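Long-range contacts in amine oxidase domain-containing protein (Pyrococcus furiosus, PDB 3NRN), which binds adenosine monophosphate in a Rossmann-type nucleotide site and is probably an oxidoreductase of the flavin-containing amine oxidase family, its substrate being unknown: residues I27-A33 and K205-E211; V212-E218 and L247-Y252; V241-V245 and L258-I264. All blocks are in the same frame, centred on the assembly; numbering follows the deposited sequence.

Contact 1. Residues I27-A33 and K205-E211. With AMP (adenosine monophosphate), chain B.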
loop_
_atom_site.group_PDB
_atom_site.type_symbol
_atom_site.label_atom_id
_atom_site.label_comp_id
_atom_site.label_asym_id
_atom_site.label_seq_id
_atom_site.Cartn_x
_atom_site.Cartn_y
_atom_site.Cartn_z
ATOM N N ILE A 27 20.300 -4.000 11.857
ATOM C CA ILE A 27 20.641 -5.162 11.050
ATOM C C ILE A 27 19.367 -5.688 10.396
ATOM O O ILE A 27 18.455 -6.175 11.074
ATOM C CB ILE A 27 21.282 -6.295 11.892
ATOM C CG1 ILE A 27 22.605 -5.813 12.499
ATOM C CG2 ILE A 27 21.533 -7.515 11.012
ATOM C CD1 ILE A 27 23.321 -6.860 13.332
ATOM N N VAL A 28 19.294 -5.565 9.079
ATOM C CA VAL A 28 18.132 -6.050 8.341
ATOM C C VAL A 28 18.437 -7.457 7.831
ATOM O O VAL A 28 19.498 -7.704 7.255
ATOM C CB VAL A 28 17.810 -5.129 7.152
ATOM C CG1 VAL A 28 16.534 -5.594 6.452
ATOM C CG2 VAL A 28 17.669 -3.684 7.644
ATOM N N LEU A 29 17.511 -8.380 8.068
ATOM C CA LEU A 29 17.667 -9.760 7.627
ATOM C C LEU A 29 16.616 -10.035 6.556
ATOM O O LEU A 29 15.418 -9.950 6.808
ATOM C CB LEU A 29 17.498 -10.711 8.818
ATOM C CG LEU A 29 18.511 -10.501 9.955
ATOM C CD1 LEU A 29 18.249 -11.487 11.084
ATOM C CD2 LEU A 29 19.936 -10.695 9.410
ATOM N N GLU A 30 17.081 -10.354 5.357
ATOM C CA GLU A 30 16.205 -10.615 4.228
ATOM C C GLU A 30 16.358 -12.051 3.743
ATOM O O GLU A 30 17.468 -12.510 3.466
ATOM C CB GLU A 30 16.534 -9.628 3.099
ATOM C CG GLU A 30 15.872 -9.911 1.760
ATOM C CD GLU A 30 14.368 -10.086 1.862
ATOM O OE1 GLU A 30 13.711 -9.347 2.625
ATOM O OE2 GLU A 30 13.837 -10.965 1.156
ATOM N N LYS A 31 15.234 -12.747 3.638
ATOM C CA LYS A 31 15.215 -14.136 3.205
ATOM C C LYS A 31 15.642 -14.347 1.755
ATOM O O LYS A 31 16.432 -15.242 1.468
ATOM C CB LYS A 31 13.816 -14.706 3.417
ATOM C CG LYS A 31 13.604 -16.116 2.938
ATOM C CD LYS A 31 12.128 -16.484 3.096
ATOM C CE LYS A 31 11.827 -17.864 2.549
ATOM N NZ LYS A 31 10.398 -18.232 2.764
ATOM N N SER A 32 15.113 -13.536 0.843
ATOM C CA SER A 32 15.453 -13.665 -0.568
ATOM C C SER A 32 16.820 -13.043 -0.867
ATOM O O SER A 32 17.522 -12.580 0.040
ATOM C CB SER A 32 14.378 -13.008 -1.440
ATOM O OG SER A 32 14.524 -11.603 -1.453
ATOM N N ALA A 33 17.197 -13.038 -2.143
ATOM C CA ALA A 33 18.485 -12.489 -2.552
ATOM C C ALA A 33 18.400 -11.004 -2.876
ATOM O O ALA A 33 19.419 -10.367 -3.135
ATOM C CB ALA A 33 19.015 -13.256 -3.757
ATOM N N LYS A 205 23.386 -2.628 8.630
ATOM C CA LYS A 205 23.716 -3.787 7.810
ATOM C C LYS A 205 22.474 -4.391 7.159
ATOM O O LYS A 205 21.397 -4.404 7.750
ATOM C CB LYS A 205 24.413 -4.863 8.641
ATOM C CG LYS A 205 25.830 -4.516 9.052
ATOM C CD LYS A 205 26.449 -5.654 9.841
ATOM C CE LYS A 205 27.862 -5.317 10.279
ATOM N NZ LYS A 205 28.451 -6.426 11.075
ATOM N N ILE A 206 22.634 -4.877 5.932
ATOM C CA ILE A 206 21.543 -5.509 5.199
ATOM C C ILE A 206 22.062 -6.849 4.682
ATOM O O ILE A 206 22.910 -6.896 3.792
ATOM C CB ILE A 206 21.088 -4.634 4.021
ATOM C CG1 ILE A 206 20.614 -3.278 4.551
ATOM C CG2 ILE A 206 19.950 -5.316 3.265
ATOM C CD1 ILE A 206 20.254 -2.290 3.469
ATOM N N LEU A 207 21.556 -7.933 5.260
ATOM C CA LEU A 207 21.991 -9.272 4.890
ATOM C C LEU A 207 20.929 -10.085 4.159
ATOM O O LEU A 207 19.902 -10.455 4.735
ATOM C CB LEU A 207 22.445 -10.011 6.152
ATOM C CG LEU A 207 23.372 -9.178 7.047
ATOM C CD1 LEU A 207 23.637 -9.906 8.353
ATOM C CD2 LEU A 207 24.675 -8.898 6.309
ATOM N N THR A 208 21.183 -10.361 2.883
ATOM C CA THR A 208 20.256 -11.139 2.071
ATOM C C THR A 208 20.518 -12.636 2.247
ATOM O O THR A 208 21.574 -13.047 2.732
ATOM C CB THR A 208 20.377 -10.786 0.577
ATOM O OG1 THR A 208 21.750 -10.866 0.178
ATOM C CG2 THR A 208 19.843 -9.383 0.313
ATOM N N ARG A 209 19.544 -13.442 1.847
ATOM C CA ARG A 209 19.635 -14.889 1.980
ATOM C C ARG A 209 19.751 -15.285 3.447
ATOM O O ARG A 209 20.427 -16.254 3.791
ATOM C CB ARG A 209 20.825 -15.440 1.183
ATOM C CG ARG A 209 20.656 -15.322 -0.328
ATOM C CD ARG A 209 21.656 -16.207 -1.072
ATOM N NE ARG A 209 21.460 -16.177 -2.520
ATOM C CZ ARG A 209 21.811 -15.163 -3.308
ATOM N NH1 ARG A 209 22.388 -14.085 -2.796
ATOM N NH2 ARG A 209 21.574 -15.223 -4.613
ATOM N N LYS A 210 19.094 -14.515 4.311
ATOM C CA LYS A 210 19.083 -14.797 5.742
ATOM C C LYS A 210 17.628 -15.007 6.125
ATOM O O LYS A 210 16.875 -14.047 6.291
ATOM C CB LYS A 210 19.666 -13.628 6.540
ATOM C CG LYS A 210 21.139 -13.391 6.302
ATOM C CD LYS A 210 21.961 -14.595 6.726
ATOM C CE LYS A 210 23.387 -14.469 6.231
ATOM N NZ LYS A 210 24.145 -15.735 6.417
ATOM N N GLU A 211 17.232 -16.268 6.244
ATOM C CA GLU A 211 15.860 -16.594 6.591
ATOM C C GLU A 211 15.725 -16.753 8.090
ATOM O O GLU A 211 16.317 -17.659 8.675
ATOM C CB GLU A 211 15.439 -17.896 5.918
ATOM C CG GLU A 211 13.990 -18.258 6.161
ATOM C CD GLU A 211 13.667 -19.666 5.724
ATOM O OE1 GLU A 211 14.279 -20.130 4.740
ATOM O OE2 GLU A 211 12.797 -20.305 6.354
HETATM P P AMP B . 6.743 -7.209 2.026
HETATM O O1P AMP B . 6.627 -6.499 3.360
HETATM O O2P AMP B . 5.750 -8.367 1.984
HETATM O O3P AMP B . 6.786 -6.312 0.853
HETATM O "O5'" AMP B . 8.167 -7.903 2.243
HETATM C "C5'" AMP B . 8.436 -8.588 3.472
HETATM C "C4'" AMP B . 9.839 -9.137 3.251
HETATM O "O4'" AMP B . 10.153 -10.173 4.185
HETATM C "C3'" AMP B . 10.077 -9.718 1.867
HETATM O "O3'" AMP B . 11.230 -9.003 1.377
HETATM C "C2'" AMP B . 10.367 -11.205 2.162
HETATM O "O2'" AMP B . 11.288 -11.864 1.270
HETATM C "C1'" AMP B . 10.972 -11.100 3.549
HETATM N N9 AMP B . 10.783 -12.283 4.412
HETATM C C8 AMP B . 9.673 -13.059 4.529
HETATM N N7 AMP B . 9.870 -13.996 5.493
HETATM C C5 AMP B . 11.073 -13.766 6.039
HETATM C C6 AMP B . 11.862 -14.413 7.096
HETATM N N6 AMP B . 11.332 -15.489 7.739
HETATM N N1 AMP B . 13.078 -13.877 7.362
HETATM C C2 AMP B . 13.543 -12.758 6.704
HETATM N N3 AMP B . 12.898 -12.143 5.680
HETATM C C4 AMP B . 11.681 -12.626 5.331
#

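Contact 2. Residues V212-E218 and L247-Y252. With AMP (adenosine monophosphate), chain B.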
loop_
_atom_site.group_PDB
_atom_site.type_symbol
_atom_site.label_atom_id
_atom_site.label_comp_id
_atom_site.label_asym_id
_atom_site.label_seq_id
_atom_site.Cartn_x
_atom_site.Cartn_y
_atom_site.Cartn_z
ATOM N N VAL A 212 14.953 -15.876 8.717
ATOM C CA VAL A 212 14.754 -15.976 10.154
ATOM C C VAL A 212 13.816 -17.141 10.453
ATOM O O VAL A 212 12.786 -17.303 9.798
ATOM C CB VAL A 212 14.152 -14.673 10.727
ATOM C CG1 VAL A 212 13.899 -14.827 12.231
ATOM C CG2 VAL A 212 15.097 -13.522 10.472
ATOM N N VAL A 213 14.172 -17.962 11.436
ATOM C CA VAL A 213 13.334 -19.098 11.796
ATOM C C VAL A 213 12.858 -19.010 13.238
ATOM O O VAL A 213 12.010 -19.783 13.672
ATOM C CB VAL A 213 14.081 -20.440 11.601
ATOM C CG1 VAL A 213 14.544 -20.565 10.157
ATOM C CG2 VAL A 213 15.261 -20.532 12.542
ATOM N N GLU A 214 13.387 -18.046 13.978
ATOM C CA GLU A 214 13.003 -17.911 15.368
ATOM C C GLU A 214 13.331 -16.551 15.945
ATOM O O GLU A 214 14.460 -16.075 15.829
ATOM C CB GLU A 214 13.716 -18.977 16.202
ATOM C CG GLU A 214 13.234 -19.083 17.644
ATOM C CD GLU A 214 14.149 -19.956 18.491
ATOM O OE1 GLU A 214 14.660 -20.970 17.963
ATOM O OE2 GLU A 214 14.353 -19.635 19.682
ATOM N N ILE A 215 12.335 -15.923 16.561
ATOM C CA ILE A 215 12.542 -14.640 17.224
ATOM C C ILE A 215 12.316 -15.036 18.675
ATOM O O ILE A 215 11.176 -15.157 19.122
ATOM C CB ILE A 215 11.495 -13.579 16.806
ATOM C CG1 ILE A 215 11.583 -13.316 15.303
ATOM C CG2 ILE A 215 11.734 -12.284 17.571
ATOM C CD1 ILE A 215 10.543 -12.318 14.778
ATOM N N ASN A 216 13.404 -15.278 19.398
ATOM C CA ASN A 216 13.293 -15.705 20.784
ATOM C C ASN A 216 13.141 -14.519 21.729
ATOM O O ASN A 216 14.094 -13.793 21.983
ATOM C CB ASN A 216 14.513 -16.538 21.177
ATOM C CG ASN A 216 14.348 -17.209 22.529
ATOM O OD1 ASN A 216 13.848 -16.602 23.479
ATOM N ND2 ASN A 216 14.778 -18.465 22.625
ATOM N N ILE A 217 11.930 -14.344 22.250
ATOM C CA ILE A 217 11.605 -13.247 23.167
ATOM C C ILE A 217 12.341 -13.276 24.501
ATOM O O ILE A 217 12.764 -12.239 25.003
ATOM C CB ILE A 217 10.088 -13.211 23.460
ATOM C CG1 ILE A 217 9.334 -12.936 22.165
ATOM C CG2 ILE A 217 9.765 -12.144 24.488
ATOM C CD1 ILE A 217 9.839 -11.736 21.444
ATOM N N GLU A 218 12.480 -14.457 25.084
ATOM C CA GLU A 218 13.176 -14.574 26.357
ATOM C C GLU A 218 14.668 -14.249 26.233
ATOM O O GLU A 218 15.221 -13.519 27.055
ATOM C CB GLU A 218 12.991 -15.983 26.923
ATOM C CG GLU A 218 11.557 -16.296 27.325
ATOM C CD GLU A 218 11.401 -17.697 27.891
ATOM O OE1 GLU A 218 12.165 -18.053 28.814
ATOM O OE2 GLU A 218 10.514 -18.441 27.420
ATOM N N LEU A 247 7.043 -17.218 14.290
ATOM C CA LEU A 247 8.470 -17.090 14.583
ATOM C C LEU A 247 8.731 -16.924 16.065
ATOM O O LEU A 247 9.753 -17.370 16.592
ATOM C CB LEU A 247 9.070 -15.900 13.826
ATOM C CG LEU A 247 9.156 -16.047 12.301
ATOM C CD1 LEU A 247 9.699 -14.765 11.692
ATOM C CD2 LEU A 247 10.060 -17.228 11.940
ATOM N N ILE A 248 7.795 -16.274 16.741
ATOM C CA ILE A 248 7.914 -16.037 18.166
ATOM C C ILE A 248 7.461 -17.252 18.959
ATOM O O ILE A 248 8.115 -17.652 19.921
ATOM C CB ILE A 248 7.062 -14.822 18.584
ATOM C CG1 ILE A 248 7.736 -13.532 18.104
ATOM C CG2 ILE A 248 6.855 -14.832 20.088
ATOM C CD1 ILE A 248 6.890 -12.294 18.273
ATOM N N GLY A 249 6.338 -17.830 18.542
ATOM C CA GLY A 249 5.785 -18.982 19.236
ATOM C C GLY A 249 4.403 -18.637 19.758
ATOM O O GLY A 249 4.217 -17.651 20.481
ATOM N N ARG A 250 3.430 -19.460 19.390
ATOM C CA ARG A 250 2.039 -19.269 19.782
ATOM C C ARG A 250 1.770 -19.137 21.279
ATOM O O ARG A 250 0.863 -18.410 21.682
ATOM C CB ARG A 250 1.188 -20.414 19.227
ATOM C CG ARG A 250 1.176 -20.504 17.714
ATOM C CD ARG A 250 0.378 -21.732 17.258
ATOM N NE ARG A 250 -1.052 -21.646 17.562
ATOM C CZ ARG A 250 -1.924 -20.926 16.864
ATOM N NH1 ARG A 250 -1.527 -20.217 15.814
ATOM N NH2 ARG A 250 -3.201 -20.925 17.208
ATOM N N ASP A 251 2.549 -19.837 22.099
ATOM C CA ASP A 251 2.357 -19.801 23.546
ATOM C C ASP A 251 2.515 -18.425 24.181
ATOM O O ASP A 251 2.059 -18.196 25.305
ATOM C CB ASP A 251 3.311 -20.780 24.238
ATOM C CG ASP A 251 2.967 -22.228 23.948
ATOM O OD1 ASP A 251 1.826 -22.491 23.518
ATOM O OD2 ASP A 251 3.833 -23.101 24.159
ATOM N N TYR A 252 3.156 -17.514 23.463
ATOM C CA TYR A 252 3.389 -16.168 23.969
ATOM C C TYR A 252 2.217 -15.218 23.737
ATOM O O TYR A 252 2.305 -14.031 24.058
ATOM C CB TYR A 252 4.667 -15.600 23.328
ATOM C CG TYR A 252 5.924 -16.317 23.781
ATOM C CD1 TYR A 252 6.556 -15.967 24.975
ATOM C CD2 TYR A 252 6.459 -17.375 23.041
ATOM C CE1 TYR A 252 7.685 -16.651 25.422
ATOM C CE2 TYR A 252 7.592 -18.068 23.483
ATOM C CZ TYR A 252 8.194 -17.700 24.673
ATOM O OH TYR A 252 9.294 -18.392 25.130
HETATM P P AMP B . 6.743 -7.209 2.026
HETATM O O1P AMP B . 6.627 -6.499 3.360
HETATM O O2P AMP B . 5.750 -8.367 1.984
HETATM O O3P AMP B . 6.786 -6.312 0.853
HETATM O "O5'" AMP B . 8.167 -7.903 2.243
HETATM C "C5'" AMP B . 8.436 -8.588 3.472
HETATM C "C4'" AMP B . 9.839 -9.137 3.251
HETATM O "O4'" AMP B . 10.153 -10.173 4.185
HETATM C "C3'" AMP B . 10.077 -9.718 1.867
HETATM O "O3'" AMP B . 11.230 -9.003 1.377
HETATM C "C2'" AMP B . 10.367 -11.205 2.162
HETATM O "O2'" AMP B . 11.288 -11.864 1.270
HETATM C "C1'" AMP B . 10.972 -11.100 3.549
HETATM N N9 AMP B . 10.783 -12.283 4.412
HETATM C C8 AMP B . 9.673 -13.059 4.529
HETATM N N7 AMP B . 9.870 -13.996 5.493
HETATM C C5 AMP B . 11.073 -13.766 6.039
HETATM C C6 AMP B . 11.862 -14.413 7.096
HETATM N N6 AMP B . 11.332 -15.489 7.739
HETATM N N1 AMP B . 13.078 -13.877 7.362
HETATM C C2 AMP B . 13.543 -12.758 6.704
HETATM N N3 AMP B . 12.898 -12.143 5.680
HETATM C C4 AMP B . 11.681 -12.626 5.331
HETATM O O HOH W 1 9.952 -16.293 21.663
#

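Contact 3. Residues V241-V245 and L258-I264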
loop_
_atom_site.group_PDB
_atom_site.type_symbol
_atom_site.label_atom_id
_atom_site.label_comp_id
_atom_site.label_asym_id
_atom_site.label_seq_id
_atom_site.Cartn_x
_atom_site.Cartn_y
_atom_site.Cartn_z
ATOM N N VAL A 241 1.537 -10.375 10.662
ATOM C CA VAL A 241 1.131 -10.889 11.967
ATOM C C VAL A 241 1.195 -12.398 12.147
ATOM O O VAL A 241 1.758 -12.885 13.132
ATOM C CB VAL A 241 -0.300 -10.420 12.325
ATOM C CG1 VAL A 241 -0.747 -11.070 13.619
ATOM C CG2 VAL A 241 -0.325 -8.910 12.473
ATOM N N ARG A 242 0.626 -13.134 11.200
ATOM C CA ARG A 242 0.606 -14.588 11.274
ATOM C C ARG A 242 1.992 -15.219 11.307
ATOM O O ARG A 242 2.267 -16.070 12.145
ATOM C CB ARG A 242 -0.198 -15.160 10.106
ATOM C CG ARG A 242 -0.284 -16.678 10.104
ATOM C CD ARG A 242 -1.390 -17.182 9.188
ATOM N NE ARG A 242 -2.692 -16.623 9.545
ATOM C CZ ARG A 242 -3.852 -17.044 9.049
ATOM N NH1 ARG A 242 -3.882 -18.036 8.171
ATOM N NH2 ARG A 242 -4.986 -16.473 9.432
ATOM N N GLU A 243 2.868 -14.808 10.397
ATOM C CA GLU A 243 4.217 -15.368 10.368
ATOM C C GLU A 243 5.016 -14.963 11.611
ATOM O O GLU A 243 5.770 -15.760 12.164
ATOM C CB GLU A 243 4.949 -14.905 9.108
ATOM C CG GLU A 243 6.286 -15.591 8.876
ATOM C CD GLU A 243 6.165 -17.104 8.778
ATOM O OE1 GLU A 243 5.214 -17.590 8.128
ATOM O OE2 GLU A 243 7.030 -17.804 9.346
ATOM N N THR A 244 4.842 -13.722 12.055
ATOM C CA THR A 244 5.561 -13.239 13.228
ATOM C C THR A 244 5.156 -14.026 14.479
ATOM O O THR A 244 5.991 -14.312 15.331
ATOM C CB THR A 244 5.320 -11.738 13.435
ATOM O OG1 THR A 244 5.728 -11.029 12.257
ATOM C CG2 THR A 244 6.122 -11.224 14.608
ATOM N N VAL A 245 3.876 -14.376 14.580
ATOM C CA VAL A 245 3.385 -15.165 15.706
ATOM C C VAL A 245 4.097 -16.526 15.656
ATOM O O VAL A 245 4.555 -17.046 16.676
ATOM C CB VAL A 245 1.843 -15.368 15.614
ATOM C CG1 VAL A 245 1.399 -16.508 16.525
ATOM C CG2 VAL A 245 1.129 -14.085 16.012
ATOM N N LEU A 258 -4.811 -15.350 19.303
ATOM C CA LEU A 258 -4.459 -16.408 18.358
ATOM C C LEU A 258 -5.672 -16.751 17.492
ATOM O O LEU A 258 -5.532 -17.173 16.343
ATOM C CB LEU A 258 -4.012 -17.664 19.112
ATOM C CG LEU A 258 -2.660 -17.540 19.816
ATOM C CD1 LEU A 258 -2.388 -18.774 20.680
ATOM C CD2 LEU A 258 -1.582 -17.364 18.746
ATOM N N LYS A 259 -6.861 -16.582 18.061
ATOM C CA LYS A 259 -8.102 -16.860 17.350
ATOM C C LYS A 259 -8.258 -15.853 16.219
ATOM O O LYS A 259 -8.579 -16.213 15.087
ATOM C CB LYS A 259 -9.297 -16.745 18.305
ATOM C CG LYS A 259 -10.637 -17.073 17.657
ATOM C CD LYS A 259 -11.791 -16.927 18.642
ATOM C CE LYS A 259 -13.117 -17.319 18.006
ATOM N NZ LYS A 259 -13.433 -16.504 16.800
ATOM N N GLN A 260 -8.026 -14.584 16.545
ATOM C CA GLN A 260 -8.127 -13.507 15.574
ATOM C C GLN A 260 -7.085 -13.656 14.462
ATOM O O GLN A 260 -7.389 -13.449 13.285
ATOM C CB GLN A 260 -7.949 -12.159 16.278
ATOM C CG GLN A 260 -7.838 -10.990 15.330
ATOM C CD GLN A 260 -7.654 -9.671 16.046
ATOM O OE1 GLN A 260 -8.587 -9.143 16.648
ATOM N NE2 GLN A 260 -6.442 -9.132 15.989
ATOM N N VAL A 261 -5.863 -14.023 14.840
ATOM C CA VAL A 261 -4.781 -14.191 13.872
ATOM C C VAL A 261 -5.032 -15.370 12.937
ATOM O O VAL A 261 -4.749 -15.296 11.743
ATOM C CB VAL A 261 -3.413 -14.410 14.571
ATOM C CG1 VAL A 261 -2.353 -14.764 13.537
ATOM C CG2 VAL A 261 -3.004 -13.155 15.333
ATOM N N ASP A 262 -5.551 -16.463 13.483
ATOM C CA ASP A 262 -5.826 -17.636 12.667
ATOM C C ASP A 262 -7.025 -17.378 11.759
ATOM O O ASP A 262 -7.259 -18.113 10.803
ATOM C CB ASP A 262 -6.106 -18.858 13.551
ATOM C CG ASP A 262 -4.909 -19.256 14.400
ATOM O OD1 ASP A 262 -3.761 -19.074 13.940
ATOM O OD2 ASP A 262 -5.116 -19.769 15.520
ATOM N N SER A 263 -7.773 -16.324 12.059
ATOM C CA SER A 263 -8.957 -15.975 11.285
ATOM C C SER A 263 -8.686 -14.965 10.176
ATOM O O SER A 263 -9.601 -14.584 9.448
ATOM C CB SER A 263 -10.033 -15.417 12.213
ATOM O OG SER A 263 -10.423 -16.387 13.166
ATOM N N ILE A 264 -7.438 -14.524 10.057
ATOM C CA ILE A 264 -7.079 -13.554 9.031
ATOM C C ILE A 264 -7.066 -14.204 7.655
ATOM O O ILE A 264 -6.384 -15.205 7.437
ATOM C CB ILE A 264 -5.689 -12.941 9.287
ATOM C CG1 ILE A 264 -5.678 -12.209 10.630
ATOM C CG2 ILE A 264 -5.332 -11.978 8.157
ATOM C CD1 ILE A 264 -4.334 -11.607 10.995
#

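Contact 1. Residues I27-A33 and K205-E211
Leu29, Leu207 and Ile27 form a small apolar cluster on one face of the parallel sheet of a Rossmann-type dinucleotide-binding fold, where strand 205-207 is the edge strand beside strand 25-29. Leu207 CD1 lies 3.9 Å from Leu29 CD2 and 4.1 Å from Ile27 CG2, and Tyr230 of strand 229-231 touches both leucines. On the other face, Val28 CB meets Ile206 CG1 at 4.2 Å, and Ile206 goes on to pack against helix 188-200. The axes of 27-29 and 205-207 are inclined by 14° and approach to 4.6 Å, in the register Ile27-Lys205, Val28-Ile206, Leu29-Leu207. Nearly straight hydrogen bonds join them: Val28 N to Lys205 O (2.7 Å), Leu207 N to Val28 O (2.9 Å) and Glu30 N to Leu207 O (2.9 Å).

Farther along, the two segments stay together: Arg209, with positive phi, turns its segment so that Lys210 N reaches Glu30 O at 2.7 Å, while Arg209 N donates to Ser32 O at 2.8 Å. Ala33 CB covers one face of the Arg209 guanidinium, and Lys210 NZ forms salt bridges with Glu228 and Asp226 outside the contact.

Glu30, at the ligand end of 27-33, sends its carboxylate away from 205-211 to the ribose of AMP, the acidic residue expected at this point of a Rossmann nucleotide site. Ser32 N and OG both donate to Glu30 OE2, at 2.9 and 2.8 Å, holding the carboxylate in place. Its two oxygens then accept the ribose hydroxyls: AMP O3' donates to Glu30 OE1 at 2.8 Å and AMP O2' to Glu30 OE2 at 2.7 Å.

Contact 2. Residues V212-E218 and L247-Y252
A carbonyl in the last turn of a helix is taken by a strand: Ile215 N donates to Leu247 O at 3.0 Å with an almost straight angle, so the C-terminal end of helix 241-248 is tied to the backbone of strand 212-216. Glu214 CA adds a CA-H...O contact to Leu247 O at 3.5 Å, and Ile248 CA makes another to Ile215 O, also at 3.5 Å. A water extends the link, donating to Ile215 O (3.0 Å) and Ile248 O (2.9 Å) and accepting from Ile217 N (2.8 Å). The strand itself is irregular, since Val213 and Glu214 both face Tyr223 in a classic beta bulge.

Leu247 is the main apolar anchor. Its CD1 lies 4.2 Å from Val212 CG1, and its CB is 3.9 Å from Ile215 CG1. Ile248 continues the seam, with CG1 at 4.0 Å from Ile215 CB and CG2 at 3.7 Å from Ile217 CG1; Val374 of strand 374-376 touches Ile215, Ile217 and Ile248. Gly249, at positive phi, leaves the helix and leads into the 3-10 turn 250-252, which carries Tyr252 back to the residues that follow the strand, where its OH donates to Glu218 OE2 at 2.6 Å.

At the start of the strand the backbone of Val212 reads the adenine: Val212 N donates to AMP N1 at 3.1 Å, and AMP N6 donates to Val212 O, also at 3.1 Å. The recognition thus runs through main-chain atoms of Val212, a donor and an acceptor complementary to N1 and N6 on the Watson-Crick edge of adenine.

Contact 3. Residues V241-V245 and L258-I264
The parts of helices 241-248 and 255-262 in these segments, 241-245 and 258-262, cross at -128°, their axes 10.1 Å apart at closest approach, a steeply inclined and broadly antiparallel pairing. The backbones come closest at Arg242 and Val261, whose CA atoms are 6.0 Å apart, and have spread to 8.4 Å between the CA atoms of Val245 and Leu258. The two segments bury 325 Å² between them.

Within that patch, Val241 and Val245, one helical turn apart, point toward the second segment. Val261 meets them both: its CG2 lies 3.5 Å from Val241 CG1 and 4.3 Å from Val245 CG2. Leu258 extends the apolar seam at one end, with CD2 3.8 Å from Val245 CG1, and Ile264, just past the helix, reaches Val241 CB at 4.4 Å with its CD1. Arg242 borders this patch with its long side chain laid over the end of the second helix. Arg242 NH2 donates to Val261 O at 2.6 Å, and Arg242 NE adds a weak hydrogen bond to the same carbonyl at 3.3 Å. Val261 O also accepts, at 3.3 Å, from Ile264 N, so this one carbonyl serves both the arginine and a backbone N-H.

Asp262 turns away from this interface and forms a salt bridge with Arg250, in the link between the helices. From that link too, Phe253 packs on Val245 and Leu258. On its other flank, helix 241-248 is fixed through Thr244, which touches Trp369 and whose OG1 is hydrogen-bonded to Ser237, at the end of strand 234-237 of the parallel sheet.

How the contacts relate
Contacts 1 and 2 are consecutive along the chain and share the nucleotide: contact 1 supplies the carboxylate that holds the ribose, contact 2 the backbone edge that holds the adenine. Their centres are 18 Å apart, and they touch where Leu29 CD1 packs 3.8 Å from Val212 CG2. Helix 241-248 belongs to both contact 2 and contact 3, whose centres lie 13 Å apart and whose segments alternate in sequence. A salt bridge between Arg250 NH2 and Asp262 OD2 (2.8 Å) joins those two directly. Contact 3 stands farther from the site, the side chain of Arg242 being about 11 Å from AMP, and its nearest atoms are about 7 Å from those of contact 1.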